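Local coordinates for aldehyde dehydrogenase (PDB 4O6R), which belongs to the aldehyde dehydrogenase family and probably oxidises aldehydes to carboxylic acids using NAD(P)+ as electron acceptor, at residues 288-293 / 448-453; 416-421 / 439-444. One frame throughout, in Å; residues are numbered along the deposited sequence. Where two conformers were deposited one is given.

Contact 1. Residues 288-293 / 448-453; sequences ACIAGS and KRVNPG. With NO3 (nitrate ion), chain N; NO3 (nitrate ion), chain F.
Lys448 and Ile290 carry this meeting of two loops, one leading into strand 294-298, the other following strand 441-444. The lysine side chain is bent at its third torsion (chi3 -57°) and crosses Ile290 obliquely. Lys448 CB lies 3.9 Å from Ile290 CD1, and farther along the chain Lys448 CD packs on Ile290 CG1. Ile290 holds CG1 in the crowded position between backbone N and carbonyl carbon (chi1 51°), which lays this longer branch against the lysine methylenes; the tip of that branch, Ile290 CD1, also touches Val450 CG1 at 4.2 Å. The type I turn from Ala288 to Ala291 also brings the Ala288 methyl to 3.9 Å from Lys448 NZ. A nitrate, probably from the crystallisation liquor, accepts a hydrogen bond from Lys448 NZ through O3 at 2.8 Å and a weak one through O2. The same ammonium bonds His283 and makes a cation-pi contact with Trp279. The turn also carries Cys289, which fits the family's cysteine signature and is thus probably the catalytic nucleophile. No hydrogen bond joins the segments: lysine suits this buried place because its methylenes pack like an aliphatic residue, while its charge is probably eased by Trp279 and His283 and, in this crystal, by the nitrate.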
loop_
_atom_site.group_PDB
_atom_site.type_symbol
_atom_site.label_atom_id
_atom_site.label_comp_id
_atom_site.label_asym_id
_atom_site.label_seq_id
_atom_site.Cartn_x
_atom_site.Cartn_y
_atom_site.Cartn_z
ATOM N N ALA A 288 -7.011 -11.936 30.428
ATOM C CA ALA A 288 -6.897 -11.400 29.101
ATOM C C ALA A 288 -6.451 -9.966 29.263
ATOM O O ALA A 288 -7.066 -9.202 29.984
ATOM C CB ALA A 288 -8.238 -11.467 28.362
ATOM N N CYS A 289 -5.378 -9.587 28.591
ATOM C CA CYS A 289 -4.882 -8.239 28.752
ATOM C C CYS A 289 -5.870 -7.217 28.166
ATOM O O CYS A 289 -5.810 -6.047 28.529
ATOM C CB CYS A 289 -3.481 -8.101 28.154
ATOM S SG CYS A 289 -2.257 -9.258 28.842
ATOM N N ILE A 290 -6.787 -7.661 27.295
ATOM C CA ILE A 290 -7.865 -6.788 26.793
ATOM C C ILE A 290 -9.211 -6.930 27.480
ATOM O O ILE A 290 -10.233 -6.441 26.961
ATOM C CB ILE A 290 -8.099 -6.992 25.276
ATOM C CG1 ILE A 290 -8.283 -8.476 24.930
ATOM C CG2 ILE A 290 -6.937 -6.355 24.533
ATOM C CD1 ILE A 290 -8.823 -8.718 23.512
ATOM N N ALA A 291 -9.221 -7.587 28.635
ATOM C CA ALA A 291 -10.467 -7.775 29.375
ATOM C C ALA A 291 -11.132 -6.450 29.636
ATOM O O ALA A 291 -10.457 -5.479 29.930
ATOM C CB ALA A 291 -10.195 -8.453 30.688
ATOM N N GLY A 292 -12.467 -6.427 29.558
ATOM C CA GLY A 292 -13.249 -5.260 29.926
ATOM C C GLY A 292 -13.331 -5.134 31.442
ATOM O O GLY A 292 -14.401 -5.360 32.030
ATOM N N SER A 293 -12.220 -4.737 32.066
ATOM C CA SER A 293 -12.136 -4.764 33.541
ATOM C C SER A 293 -12.698 -3.534 34.253
ATOM O O SER A 293 -12.790 -3.533 35.503
ATOM C CB SER A 293 -10.691 -4.992 34.002
ATOM O OG SER A 293 -9.789 -4.064 33.382
ATOM N N LYS A 448 -13.621 -7.327 22.509
ATOM C CA LYS A 448 -12.617 -8.353 22.261
ATOM C C LYS A 448 -12.754 -9.016 20.889
ATOM O O LYS A 448 -12.611 -10.232 20.767
ATOM C CB LYS A 448 -12.609 -9.430 23.352
ATOM C CG LYS A 448 -12.510 -8.920 24.758
ATOM C CD LYS A 448 -11.861 -9.898 25.737
ATOM C CE LYS A 448 -12.565 -11.238 25.814
ATOM N NZ LYS A 448 -11.630 -12.205 26.481
ATOM N N ARG A 449 -13.084 -8.250 19.854
ATOM C CA ARG A 449 -13.023 -8.809 18.529
ATOM C C ARG A 449 -11.561 -8.783 18.080
ATOM O O ARG A 449 -10.932 -7.731 18.073
ATOM C CB ARG A 449 -13.893 -8.061 17.517
ATOM C CG ARG A 449 -15.349 -7.866 17.948
ATOM C CD ARG A 449 -16.028 -9.197 18.188
ATOM N NE ARG A 449 -16.055 -10.019 17.001
ATOM C CZ ARG A 449 -16.771 -11.141 16.877
ATOM N NH1 ARG A 449 -17.507 -11.591 17.885
ATOM N NH2 ARG A 449 -16.750 -11.829 15.732
ATOM N N VAL A 450 -11.082 -9.969 17.726
ATOM C CA VAL A 450 -9.710 -10.144 17.226
ATOM C C VAL A 450 -9.754 -10.903 15.902
ATOM O O VAL A 450 -10.546 -11.855 15.715
ATOM C CB VAL A 450 -8.776 -10.806 18.268
ATOM C CG1 VAL A 450 -8.622 -9.927 19.493
ATOM C CG2 VAL A 450 -9.286 -12.168 18.686
ATOM N N ASN A 451 -8.933 -10.454 14.949
ATOM C CA ASN A 451 -8.859 -11.045 13.629
ATOM C C ASN A 451 -7.397 -10.999 13.231
ATOM O O ASN A 451 -6.692 -10.008 13.544
ATOM C CB ASN A 451 -9.752 -10.272 12.647
ATOM C CG ASN A 451 -9.601 -10.718 11.221
ATOM O OD1 ASN A 451 -8.642 -10.377 10.552
ATOM N ND2 ASN A 451 -10.571 -11.453 10.725
ATOM N N PRO A 452 -6.912 -12.036 12.525
ATOM C CA PRO A 452 -5.467 -12.041 12.257
ATOM C C PRO A 452 -4.958 -11.026 11.249
ATOM O O PRO A 452 -3.760 -10.906 11.074
ATOM C CB PRO A 452 -5.196 -13.465 11.763
ATOM C CG PRO A 452 -6.473 -13.995 11.333
ATOM C CD PRO A 452 -7.537 -13.319 12.181
ATOM N N GLY A 453 -5.850 -10.289 10.587
ATOM C CA GLY A 453 -5.455 -9.142 9.820
ATOM C C GLY A 453 -5.641 -7.798 10.501
ATOM O O GLY A 453 -5.277 -6.774 9.917
HETATM N N NO3 N . -14.236 -10.400 13.933
HETATM O O1 NO3 N . -15.286 -9.786 14.037
HETATM O O2 NO3 N . -13.718 -10.653 12.661
HETATM O O3 NO3 N . -13.594 -10.822 15.098
HETATM N N NO3 F . -9.291 -12.625 23.964
HETATM O O1 NO3 F . -8.434 -12.575 23.077
HETATM O O2 NO3 F . -10.428 -13.402 23.828
HETATM O O3 NO3 F . -9.136 -11.913 25.149
#

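Contact 2. Residues 416-421 / 439-444; sequences YGLGSG and AGMCWI
A parallel beta-alpha-beta crossover brings these segments together: the chain enters strand 421-423, returns through helix 427-436 and comes back beside it as strand 441-444, the outermost strand of its sheet within this chain. A strand of the second subunit pairs with that edge, so the sheet continues across the interface. Before the strands pair, Leu418 O takes two N-H groups in its carbonyl plane, Gly440 N at 2.8 Å and Met441 N at 3.3 Å, gripping the turn into the second strand. Next, Trp443 N gives a fairly straight bond (159°) of 2.9 Å to a lone pair of Ser420 O. Ser420 OG, set between its own backbone N and carbonyl carbon (chi1 71°), swings across to donate to a lone pair of Met441 O at 3.0 Å, and its hydroxyl also rests against Cys442 CB. Leu418 and Met441 run alongside one another in the same direction, with CD1 and CE 4.0 Å apart. Met441 CB sits over one face of the Trp443 ring, nearer the ring's border than its centre. Gly419, with no side chain, lets its CA lie 4.0 Å from Trp443 CZ3; a CB there would clash with the ring. A serine hydroxyl thus adds a side-chain bond to the main-chain pairing, satisfying polar atoms in a buried place.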
loop_
_atom_site.group_PDB
_atom_site.type_symbol
_atom_site.label_atom_id
_atom_site.label_comp_id
_atom_site.label_asym_id
_atom_site.label_seq_id
_atom_site.Cartn_x
_atom_site.Cartn_y
_atom_site.Cartn_z
ATOM N N TYR A 416 -2.709 2.692 31.474
ATOM C CA TYR A 416 -2.753 1.747 30.380
ATOM C C TYR A 416 -3.504 2.315 29.184
ATOM O O TYR A 416 -4.300 3.239 29.325
ATOM C CB TYR A 416 -3.477 0.498 30.851
ATOM C CG TYR A 416 -2.792 -0.188 32.000
ATOM C CD1 TYR A 416 -1.654 -0.927 31.777
ATOM C CD2 TYR A 416 -3.253 -0.075 33.300
ATOM C CE1 TYR A 416 -1.017 -1.571 32.799
ATOM C CE2 TYR A 416 -2.601 -0.707 34.335
ATOM C CZ TYR A 416 -1.495 -1.463 34.061
ATOM O OH TYR A 416 -0.808 -2.128 35.033
ATOM N N GLY A 417 -3.231 1.749 28.014
ATOM C CA GLY A 417 -3.948 2.080 26.781
ATOM C C GLY A 417 -3.862 0.933 25.758
ATOM O O GLY A 417 -3.197 1.059 24.715
ATOM N N LEU A 418 -4.494 -0.196 26.064
ATOM C CA LEU A 418 -4.437 -1.355 25.205
ATOM C C LEU A 418 -5.756 -1.419 24.407
ATOM O O LEU A 418 -5.810 -0.892 23.286
ATOM C CB LEU A 418 -4.149 -2.620 26.030
ATOM C CG LEU A 418 -3.947 -3.908 25.250
ATOM C CD1 LEU A 418 -2.842 -3.762 24.230
ATOM C CD2 LEU A 418 -3.592 -5.017 26.221
ATOM N N GLY A 419 -6.811 -2.003 24.977
ATOM C CA GLY A 419 -8.127 -2.032 24.347
ATOM C C GLY A 419 -9.116 -1.159 25.096
ATOM O O GLY A 419 -8.806 -0.640 26.151
ATOM N N SER A 420 -10.300 -1.003 24.527
ATOM C CA SER A 420 -11.344 -0.148 25.025
ATOM C C SER A 420 -12.597 -0.441 24.195
ATOM O O SER A 420 -12.527 -1.054 23.133
ATOM C CB SER A 420 -10.982 1.346 24.833
ATOM O OG SER A 420 -11.049 1.667 23.462
ATOM N N GLY A 421 -13.747 -0.036 24.688
ATOM C CA GLY A 421 -14.940 -0.126 23.890
ATOM C C GLY A 421 -16.111 0.561 24.525
ATOM O O GLY A 421 -16.035 1.045 25.663
ATOM N N ALA A 439 -6.103 4.161 23.352
ATOM C CA ALA A 439 -6.033 2.733 23.234
ATOM C C ALA A 439 -5.634 2.386 21.812
ATOM O O ALA A 439 -5.880 3.181 20.881
ATOM C CB ALA A 439 -7.390 2.101 23.552
ATOM N N GLY A 440 -5.046 1.211 21.643
ATOM C CA GLY A 440 -4.724 0.717 20.303
ATOM C C GLY A 440 -5.930 0.148 19.568
ATOM O O GLY A 440 -5.899 -0.004 18.352
ATOM N N MET A 441 -6.977 -0.178 20.326
ATOM C CA MET A 441 -8.162 -0.842 19.810
ATOM C C MET A 441 -9.407 -0.330 20.531
ATOM O O MET A 441 -9.386 -0.157 21.748
ATOM C CB MET A 441 -8.023 -2.346 20.016
ATOM C CG MET A 441 -6.784 -2.936 19.359
ATOM S SD MET A 441 -6.459 -4.604 19.928
ATOM C CE MET A 441 -5.745 -4.268 21.527
ATOM N N CYS A 442 -10.473 -0.101 19.770
ATOM C CA CYS A 442 -11.742 0.346 20.335
ATOM C C CYS A 442 -12.881 -0.423 19.671
ATOM O O CYS A 442 -13.029 -0.390 18.458
ATOM C CB CYS A 442 -11.942 1.849 20.141
ATOM S SG CYS A 442 -13.434 2.440 20.962
ATOM N N TRP A 443 -13.673 -1.113 20.480
ATOM C CA TRP A 443 -14.778 -1.937 20.018
ATOM C C TRP A 443 -16.077 -1.233 20.311
ATOM O O TRP A 443 -16.350 -0.875 21.471
ATOM C CB TRP A 443 -14.759 -3.321 20.729
ATOM C CG TRP A 443 -13.544 -4.143 20.415
ATOM C CD1 TRP A 443 -13.262 -4.738 19.219
ATOM C CD2 TRP A 443 -12.417 -4.419 21.271
ATOM N NE1 TRP A 443 -12.050 -5.376 19.286
ATOM C CE2 TRP A 443 -11.510 -5.199 20.524
ATOM C CE3 TRP A 443 -12.101 -4.114 22.594
ATOM C CZ2 TRP A 443 -10.300 -5.663 21.050
ATOM C CZ3 TRP A 443 -10.902 -4.561 23.115
ATOM C CH2 TRP A 443 -10.016 -5.332 22.336
ATOM N N ILE A 444 -16.892 -1.041 19.269
ATOM C CA ILE A 444 -18.178 -0.361 19.402
ATOM C C ILE A 444 -19.296 -1.380 19.226
ATOM O O ILE A 444 -19.390 -2.022 18.175
ATOM C CB ILE A 444 -18.352 0.775 18.395
ATOM C CG1 ILE A 444 -17.218 1.775 18.561
ATOM C CG2 ILE A 444 -19.697 1.451 18.621
ATOM C CD1 ILE A 444 -17.016 2.688 17.370
#

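How the contacts relate
Both contacts are buried, and contact 2 is nested along the chain inside the long loop closed by contact 1. They touch, chiefly through Trp443: its NE1 probably hydrogen-bonds Arg449 O at 2.9 Å, and its CH2 meets Ile290 CD1 at 3.8 Å, so one indole links strand 441-444 to both loops of contact 1. Leu418 likewise packs against Cys289. Their chemistry differs with their place: contact 2, in the sheet, is held mainly by backbone hydrogen bonds, whereas contact 1, between irregular loops nearer the centre of the chain, relies on aliphatic packing along a lysine whose charged end finds its partners outside the two loops. Both segment pairs also reach the second subunit.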